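Local coordinates for lipoprotein (Actinomyces odontolyticus, PDB 3UP9) that probably serves as the substrate-binding lipoprotein of a methionine uptake system, holding the amino acid, here as selenomethionine, between two lobes, at residues I21-I25 with K36-V40; E88-V92 with R120-L125; G110-D114 with E155-L161. All coordinates share one frame; numbering follows the deposited sequence.

Contact 1 (I21-I25 with K36-V40); sequences ILTYI and KLDIV
L22 on helix 15-28 meets both L37 and I39 of strand 35-41. Its CB lies 3.8 Å from I39 CD1, and the two side chains cross obliquely. Its carbonyl O has L37 CD1 at 3.5 Å, so the leucine methyl rests on the helix backbone as well as on side chains. T23 comes next, at the margin of the contact. Its OG1 is 3.3 Å from I39 CD1, a contact between an oxygen and a methyl group. The hydroxyl is hydrogen-bonded to the backbone O of A19, one turn earlier. That bond fits the torsion, which sets OG1 beside the backbone N (chi1 -62°). I25 closes the segment with CG2, 4.1 Å from L37 CD1. L37 thus reaches between L22 and I25, while I39 covers L22 and T23. The axes of segments 21-25 and 36-40 run roughly antiparallel, at 155°, and come within 9.2 Å. This is the helix-on-sheet layer of a beta-alpha-beta unit: helix 15-28, then short helix 30-33, lies in the crossover from strand 7-13 to the parallel strand 35-41. L22 also touches V11 of strand 7-13. I25 leans on helices 213-223 and 226-235, and L37 reaches L219.

Contact 2 (E88-V92 with R120-L125); sequences EPLGV and RALELL. With MSE (selenomethionine), chain B.
R120 reaches from helix 115-127 past L90 to E88 and the bound selenomethionine. CB starts the chain toward segment 88-92. CG lies 3.7 Å from L90 CD2, and CD continues past the same methyl. The chain is extended from CG to NE, with CG anti to the backbone N (chi1 171°), which carries the guanidinium away from the helix. L90 CB covers one face of that group. NE forms a salt bridge with E193. NH1 donates to OXT of the ligand carboxylate at 2.9 Å, with an N-H...O angle of 145°. NH2 lies near the backbone O of E88 and donates to a water at 2.8 Å. The same water accepts from E88 N and donates to the ligand O. Both ligand O and OXT are therefore linked to R120, one through water.

E88 and R120 belong to the ligand pocket of an NlpA-family binding protein, in the periplasmic-binding-protein clan. N174 and N202 also hydrogen-bond the ligand. E88 OE1 accepts from the ligand N at 2.6 Å. Groups of opposite charge at the two ends are consistent with binding the amino acid as a zwitterion. H86 NE2 bonds to E88 OE2 and N176 N to OE1, which probably hold the carboxylate in place.

Farther from the ligand the contact is mostly apolar. L90 CD2 packs on A121 CA at 3.6 Å. L124 CD2 sits 3.7 Å from L90 O. V92 CG2 lies 4.0 Å from both L124 CD2 and L125 CD2.

Contact 3 (G110-D114 with E155-L161); sequences GIISD and EVEGPQL
Two neighbouring parallel strands of the five-stranded sheet, 107-112 and 151-156, meet here, and the chain then leaves the sheet in two loops. Strand 151-156 is an outermost strand of this sheet. I111 O accepts from V156 N at 2.9 Å, with the donor tilted 27° from the carbonyl plane. The same oxygen is approached by E155 CA at 3.2 Å in a CA-H...O contact. A second such contact runs from I112 CA to V156 O at 3.4 Å. I111 and E155 pair on one face, where I111 CG2 lies beside E155 CA. E155 OE1 is near S113 CB, while OE2 is hydrogen-bonded to Q118 NE2 of helix 115-127.

I112 packs against the loop after strand 151-156. Its CD1 is 3.8 Å from G158 CA. CD1 also meets L161 CD1 at 4.1 Å, and the two side chains cross at about a right angle. L161 CD2 rests against the backbone at I111 and I112.

The I112 side chain is about 7 Å from the selenomethionine at the nearest atoms. D114 caps the start of helix 115-127, and its OD2 hydrogen-bonds ND2 of the pocket residue N117. A water lies 2.7 Å from S113 OG and accepts from G158 N. This bridge and the I112–L161 packing probably keep the segments together beyond the single strand bond.

From the N terminus, contact 1 closes first. It joins helix 15-28 to strand 35-41 across a short connection, within the lobe built on the seven-stranded sheet. After strands 59-64, 79-81 and 86-87 of the same sheet, the chain passes into the other lobe. Contact 2 opens at 88-92, contact 3 opens at 110-114, contact 2 closes at 120-125, and contact 3 closes at 155-161, so these two cross. They also touch: I111 packs against A121 and L122. Both reach the five-stranded sheet, through strands 91-93, 107-112 and 151-156, with helix 115-127 against it. Contact 1 stands apart, its centre about 28 Å from that of contact 2, on the opposite side of the chain's centre.

Contact 1 (I21-I25 with K36-V40)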
loop_
_atom_site.group_PDB
_atom_site.type_symbol
_atom_site.label_atom_id
_atom_site.label_comp_id
_atom_site.label_asym_id
_atom_site.label_seq_id
_atom_site.Cartn_x
_atom_site.Cartn_y
_atom_site.Cartn_z
ATOM N N ILE A 21 13.035 3.515 1.146
ATOM C CA ILE A 21 13.719 2.465 0.370
ATOM C C ILE A 21 14.403 3.129 -0.823
ATOM O O ILE A 21 15.567 2.859 -1.097
ATOM C CB ILE A 21 12.732 1.366 -0.126
ATOM C CG1 ILE A 21 12.130 0.579 1.041
ATOM C CG2 ILE A 21 13.386 0.402 -1.088
ATOM C CD1 ILE A 21 10.880 -0.208 0.589
ATOM N N LEU A 22 13.698 4.035 -1.507
ATOM C CA LEU A 22 14.278 4.733 -2.684
ATOM C C LEU A 22 15.450 5.645 -2.292
ATOM O O LEU A 22 16.339 5.840 -3.097
ATOM C CB LEU A 22 13.247 5.530 -3.484
ATOM C CG LEU A 22 12.121 4.783 -4.198
ATOM C CD1 LEU A 22 11.174 5.822 -4.780
ATOM C CD2 LEU A 22 12.678 3.809 -5.244
ATOM N N THR A 23 15.461 6.139 -1.047
ATOM C CA THR A 23 16.475 7.063 -0.585
ATOM C C THR A 23 17.731 6.205 -0.238
ATOM O O THR A 23 18.834 6.572 -0.645
ATOM C CB THR A 23 15.960 7.943 0.563
ATOM O OG1 THR A 23 14.864 8.736 0.085
ATOM C CG2 THR A 23 17.051 8.889 1.120
ATOM N N TYR A 24 17.542 5.042 0.407
ATOM C CA TYR A 24 18.640 4.112 0.601
ATOM C C TYR A 24 19.314 3.803 -0.749
ATOM O O TYR A 24 20.529 3.926 -0.899
ATOM C CB TYR A 24 18.197 2.828 1.323
ATOM C CG TYR A 24 19.273 1.795 1.274
ATOM C CD1 TYR A 24 20.364 1.867 2.107
ATOM C CD2 TYR A 24 19.257 0.823 0.318
ATOM C CE1 TYR A 24 21.372 0.910 2.053
ATOM C CE2 TYR A 24 20.265 -0.097 0.213
ATOM C CZ TYR A 24 21.306 -0.071 1.087
ATOM O OH TYR A 24 22.310 -1.001 0.941
ATOM N N ILE A 25 18.508 3.464 -1.743
ATOM C CA ILE A 25 19.034 3.149 -3.076
ATOM C C ILE A 25 19.772 4.366 -3.654
ATOM O O ILE A 25 20.887 4.291 -4.119
ATOM C CB ILE A 25 17.930 2.700 -4.063
ATOM C CG1 ILE A 25 17.386 1.335 -3.660
ATOM C CG2 ILE A 25 18.446 2.703 -5.496
ATOM C CD1 ILE A 25 16.112 0.886 -4.376
ATOM N N LYS A 36 20.477 8.386 -11.382
ATOM C CA LYS A 36 20.164 9.309 -10.304
ATOM C C LYS A 36 18.650 9.254 -10.054
ATOM O O LYS A 36 17.855 9.177 -10.994
ATOM C CB LYS A 36 20.590 10.760 -10.655
ATOM C CG LYS A 36 22.088 11.027 -10.685
ATOM C CD LYS A 36 22.409 12.478 -10.980
ATOM C CE LYS A 36 23.932 12.750 -11.009
ATOM N NZ LYS A 36 24.266 14.188 -11.278
ATOM N N LEU A 37 18.244 9.253 -8.788
ATOM C CA LEU A 37 16.830 9.315 -8.479
ATOM C C LEU A 37 16.367 10.694 -8.027
ATOM O O LEU A 37 16.956 11.312 -7.174
ATOM C CB LEU A 37 16.436 8.260 -7.450
ATOM C CG LEU A 37 16.697 6.773 -7.750
ATOM C CD1 LEU A 37 16.200 5.978 -6.549
ATOM C CD2 LEU A 37 16.040 6.368 -9.058
ATOM N N ASP A 38 15.257 11.138 -8.583
ATOM C CA ASP A 38 14.541 12.348 -8.115
ATOM C C ASP A 38 13.255 11.854 -7.430
ATOM O O ASP A 38 12.290 11.601 -8.098
ATOM C CB ASP A 38 14.177 13.256 -9.303
ATOM C CG ASP A 38 15.341 14.112 -9.790
ATOM O OD1 ASP A 38 16.440 13.972 -9.235
ATOM O OD2 ASP A 38 15.139 14.961 -10.717
ATOM N N ILE A 39 13.271 11.710 -6.095
ATOM C CA ILE A 39 12.158 11.147 -5.380
ATOM C C ILE A 39 11.147 12.256 -5.144
ATOM O O ILE A 39 11.501 13.282 -4.610
ATOM C CB ILE A 39 12.580 10.444 -4.058
ATOM C CG1 ILE A 39 13.649 9.363 -4.340
ATOM C CG2 ILE A 39 11.383 9.776 -3.390
ATOM C CD1 ILE A 39 14.595 9.053 -3.201
ATOM N N VAL A 40 9.888 11.986 -5.492
ATOM C CA VAL A 40 8.749 12.868 -5.213
ATOM C C VAL A 40 7.776 12.107 -4.321
ATOM O O VAL A 40 7.329 10.981 -4.644
ATOM C CB VAL A 40 8.076 13.384 -6.499
ATOM C CG1 VAL A 40 6.921 14.312 -6.121
ATOM C CG2 VAL A 40 9.134 14.081 -7.359
#

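Contact 2 (E88-V92 with R120-L125)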
loop_
_atom_site.group_PDB
_atom_site.type_symbol
_atom_site.label_atom_id
_atom_site.label_comp_id
_atom_site.label_asym_id
_atom_site.label_seq_id
_atom_site.Cartn_x
_atom_site.Cartn_y
_atom_site.Cartn_z
ATOM N N GLU A 88 3.004 -5.060 2.785
ATOM C CA GLU A 88 2.587 -4.358 4.005
ATOM C C GLU A 88 1.301 -4.984 4.511
ATOM O O GLU A 88 0.243 -4.659 3.966
ATOM C CB GLU A 88 2.296 -2.880 3.720
ATOM C CG GLU A 88 3.487 -1.960 3.520
ATOM C CD GLU A 88 3.140 -0.775 2.627
ATOM O OE1 GLU A 88 2.038 -0.207 2.779
ATOM O OE2 GLU A 88 3.943 -0.418 1.731
ATOM N N PRO A 89 1.370 -5.886 5.529
ATOM C CA PRO A 89 0.162 -6.445 6.041
ATOM C C PRO A 89 -0.898 -5.373 6.446
ATOM O O PRO A 89 -0.585 -4.346 7.072
ATOM C CB PRO A 89 0.650 -7.282 7.246
ATOM C CG PRO A 89 2.071 -7.631 6.935
ATOM C CD PRO A 89 2.544 -6.371 6.291
ATOM N N LEU A 90 -2.144 -5.612 6.043
ATOM C CA LEU A 90 -3.227 -4.705 6.350
ATOM C C LEU A 90 -3.637 -4.947 7.784
ATOM O O LEU A 90 -3.652 -6.108 8.262
ATOM C CB LEU A 90 -4.388 -4.916 5.384
ATOM C CG LEU A 90 -5.504 -3.871 5.356
ATOM C CD1 LEU A 90 -5.004 -2.450 4.969
ATOM C CD2 LEU A 90 -6.626 -4.398 4.460
ATOM N N GLY A 91 -3.930 -3.866 8.499
ATOM C CA GLY A 91 -4.341 -3.997 9.884
ATOM C C GLY A 91 -5.643 -3.288 10.225
ATOM O O GLY A 91 -6.063 -2.343 9.560
ATOM N N VAL A 92 -6.283 -3.799 11.260
ATOM C CA VAL A 92 -7.374 -3.163 11.952
ATOM C C VAL A 92 -6.688 -2.479 13.110
ATOM O O VAL A 92 -5.880 -3.094 13.838
ATOM C CB VAL A 92 -8.424 -4.167 12.451
ATOM C CG1 VAL A 92 -9.532 -3.423 13.211
ATOM C CG2 VAL A 92 -8.977 -4.979 11.280
ATOM N N ARG A 120 -10.037 -5.353 -0.198
ATOM C CA ARG A 120 -9.062 -6.077 0.608
ATOM C C ARG A 120 -9.356 -6.013 2.155
ATOM O O ARG A 120 -9.192 -7.011 2.857
ATOM C CB ARG A 120 -7.682 -5.555 0.251
ATOM C CG ARG A 120 -6.557 -6.035 1.135
ATOM C CD ARG A 120 -5.284 -5.346 0.684
ATOM N NE ARG A 120 -4.070 -5.739 1.396
ATOM C CZ ARG A 120 -2.952 -5.021 1.346
ATOM N NH1 ARG A 120 -2.886 -3.952 0.585
ATOM N NH2 ARG A 120 -1.880 -5.416 1.973
ATOM N N ALA A 121 -9.799 -4.842 2.634
ATOM C CA ALA A 121 -10.199 -4.595 4.027
ATOM C C ALA A 121 -11.437 -5.430 4.401
ATOM O O ALA A 121 -11.498 -6.022 5.489
ATOM C CB ALA A 121 -10.475 -3.089 4.237
ATOM N N LEU A 122 -12.420 -5.458 3.490
ATOM C CA LEU A 122 -13.596 -6.341 3.595
ATOM C C LEU A 122 -13.218 -7.814 3.729
ATOM O O LEU A 122 -13.753 -8.481 4.605
ATOM C CB LEU A 122 -14.635 -6.076 2.479
ATOM C CG LEU A 122 -15.376 -4.710 2.700
ATOM C CD1 LEU A 122 -16.242 -4.371 1.492
ATOM C CD2 LEU A 122 -16.155 -4.681 4.014
ATOM N N GLU A 123 -12.262 -8.309 2.940
ATOM C CA GLU A 123 -11.772 -9.711 3.089
ATOM C C GLU A 123 -11.186 -9.954 4.501
ATOM O O GLU A 123 -11.387 -11.008 5.114
ATOM C CB GLU A 123 -10.649 -10.041 2.095
ATOM C CG GLU A 123 -10.853 -9.664 0.639
ATOM C CD GLU A 123 -11.873 -10.500 -0.068
ATOM O OE1 GLU A 123 -12.434 -11.406 0.599
ATOM O OE2 GLU A 123 -12.105 -10.248 -1.290
ATOM N N LEU A 124 -10.392 -8.987 4.964
ATOM C CA LEU A 124 -9.722 -9.101 6.232
ATOM C C LEU A 124 -10.784 -9.239 7.290
ATOM O O LEU A 124 -10.637 -10.090 8.162
ATOM C CB LEU A 124 -8.819 -7.876 6.521
ATOM C CG LEU A 124 -8.108 -7.924 7.869
ATOM C CD1 LEU A 124 -7.200 -9.160 7.857
ATOM C CD2 LEU A 124 -7.345 -6.627 8.078
ATOM N N LEU A 125 -11.851 -8.419 7.210
ATOM C CA LEU A 125 -12.940 -8.494 8.179
ATOM C C LEU A 125 -13.714 -9.830 8.060
ATOM O O LEU A 125 -14.132 -10.363 9.084
ATOM C CB LEU A 125 -13.850 -7.233 8.135
ATOM C CG LEU A 125 -13.163 -5.852 8.434
ATOM C CD1 LEU A 125 -14.060 -4.650 8.158
ATOM C CD2 LEU A 125 -12.614 -5.796 9.842
HETATM N N MSE B 300 1.379 0.622 0.364
HETATM C CA MSE B 300 0.003 0.091 0.245
HETATM C C MSE B 300 -0.107 -1.370 0.608
HETATM O O MSE B 300 0.850 -2.151 0.357
HETATM O OXT MSE B 300 -1.168 -1.732 1.141
HETATM C CB MSE B 300 -0.497 0.267 -1.166
HETATM C CG MSE B 300 -1.992 -0.134 -1.372
HETATM SE SE MSE B 300 -2.501 0.113 -3.203
HETATM C CE MSE B 300 -2.071 2.037 -3.546
HETATM O O HOH W 1 0.688 -4.845 1.072
#

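Contact 3 (G110-D114 with E155-L161)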
loop_
_atom_site.group_PDB
_atom_site.type_symbol
_atom_site.label_atom_id
_atom_site.label_comp_id
_atom_site.label_asym_id
_atom_site.label_seq_id
_atom_site.Cartn_x
_atom_site.Cartn_y
_atom_site.Cartn_z
ATOM N N GLY A 110 -14.162 2.642 10.253
ATOM C CA GLY A 110 -13.612 3.363 9.116
ATOM C C GLY A 110 -13.001 2.438 8.085
ATOM O O GLY A 110 -12.267 1.506 8.426
ATOM N N ILE A 111 -13.288 2.702 6.823
ATOM C CA ILE A 111 -12.847 1.855 5.716
ATOM C C ILE A 111 -12.500 2.776 4.537
ATOM O O ILE A 111 -13.195 3.739 4.264
ATOM C CB ILE A 111 -13.955 0.820 5.355
ATOM C CG1 ILE A 111 -13.440 -0.290 4.421
ATOM C CG2 ILE A 111 -15.217 1.519 4.795
ATOM C CD1 ILE A 111 -14.278 -1.573 4.491
ATOM N N ILE A 112 -11.393 2.496 3.872
ATOM C CA ILE A 112 -10.954 3.266 2.716
ATOM C C ILE A 112 -12.013 3.237 1.575
ATOM O O ILE A 112 -12.858 2.317 1.457
ATOM C CB ILE A 112 -9.568 2.719 2.215
ATOM C CG1 ILE A 112 -8.772 3.818 1.489
ATOM C CG2 ILE A 112 -9.780 1.457 1.352
ATOM C CD1 ILE A 112 -7.308 3.525 1.249
ATOM N N SER A 113 -11.931 4.225 0.693
ATOM C CA SER A 113 -12.982 4.427 -0.316
ATOM C C SER A 113 -12.647 3.923 -1.714
ATOM O O SER A 113 -13.532 3.770 -2.503
ATOM C CB SER A 113 -13.414 5.914 -0.366
ATOM O OG SER A 113 -12.282 6.692 -0.658
ATOM N N ASP A 114 -11.387 3.610 -2.005
ATOM C CA ASP A 114 -11.029 3.042 -3.325
ATOM C C ASP A 114 -11.423 1.547 -3.406
ATOM O O ASP A 114 -11.350 0.839 -2.391
ATOM C CB ASP A 114 -9.555 3.315 -3.645
ATOM C CG ASP A 114 -8.574 2.337 -2.975
ATOM O OD1 ASP A 114 -8.384 1.176 -3.477
ATOM O OD2 ASP A 114 -7.923 2.758 -1.987
ATOM N N GLU A 155 -16.917 5.261 5.157
ATOM C CA GLU A 155 -15.903 5.438 4.124
ATOM C C GLU A 155 -15.165 6.687 4.401
ATOM O O GLU A 155 -15.750 7.698 4.651
ATOM C CB GLU A 155 -16.528 5.572 2.766
ATOM C CG GLU A 155 -17.073 4.292 2.190
ATOM C CD GLU A 155 -17.257 4.439 0.685
ATOM O OE1 GLU A 155 -17.437 5.586 0.239
ATOM O OE2 GLU A 155 -17.182 3.433 -0.045
ATOM N N VAL A 156 -13.857 6.599 4.339
ATOM C CA VAL A 156 -12.979 7.679 4.645
ATOM C C VAL A 156 -11.953 7.626 3.521
ATOM O O VAL A 156 -11.650 6.548 2.985
ATOM C CB VAL A 156 -12.403 7.436 6.052
ATOM C CG1 VAL A 156 -11.047 8.054 6.238
ATOM C CG2 VAL A 156 -13.360 7.973 7.097
ATOM N N GLU A 157 -11.434 8.778 3.131
ATOM C CA GLU A 157 -10.378 8.807 2.130
ATOM C C GLU A 157 -9.112 8.338 2.814
ATOM O O GLU A 157 -8.961 8.520 3.990
ATOM C CB GLU A 157 -10.198 10.215 1.531
ATOM C CG GLU A 157 -11.192 10.551 0.408
ATOM C CD GLU A 157 -11.058 11.993 -0.086
ATOM O OE1 GLU A 157 -10.515 12.837 0.661
ATOM O OE2 GLU A 157 -11.480 12.295 -1.226
ATOM N N GLY A 158 -8.222 7.694 2.073
ATOM C CA GLY A 158 -7.043 7.071 2.648
ATOM C C GLY A 158 -6.217 7.876 3.632
ATOM O O GLY A 158 -5.850 7.363 4.675
ATOM N N PRO A 159 -5.890 9.137 3.307
ATOM C CA PRO A 159 -5.042 9.880 4.252
ATOM C C PRO A 159 -5.785 10.326 5.516
ATOM O O PRO A 159 -5.158 10.856 6.414
ATOM C CB PRO A 159 -4.569 11.103 3.441
ATOM C CG PRO A 159 -4.797 10.747 2.031
ATOM C CD PRO A 159 -5.919 9.763 1.973
ATOM N N GLN A 160 -7.104 10.136 5.554
ATOM C CA GLN A 160 -7.952 10.494 6.700
ATOM C C GLN A 160 -8.183 9.282 7.638
ATOM O O GLN A 160 -8.816 9.394 8.702
ATOM C CB GLN A 160 -9.307 11.047 6.174
ATOM C CG GLN A 160 -9.201 12.392 5.471
ATOM C CD GLN A 160 -8.439 13.401 6.321
ATOM O OE1 GLN A 160 -8.849 13.734 7.445
ATOM N NE2 GLN A 160 -7.303 13.867 5.812
ATOM N N LEU A 161 -7.675 8.116 7.232
ATOM C CA LEU A 161 -7.860 6.864 8.008
ATOM C C LEU A 161 -7.357 6.933 9.474
ATOM O O LEU A 161 -8.117 6.615 10.392
ATOM C CB LEU A 161 -7.243 5.659 7.276
ATOM C CG LEU A 161 -8.129 5.106 6.157
ATOM C CD1 LEU A 161 -7.277 4.236 5.265
ATOM C CD2 LEU A 161 -9.343 4.372 6.666
HETATM O O HOH W 2 -9.590 6.968 -0.519
#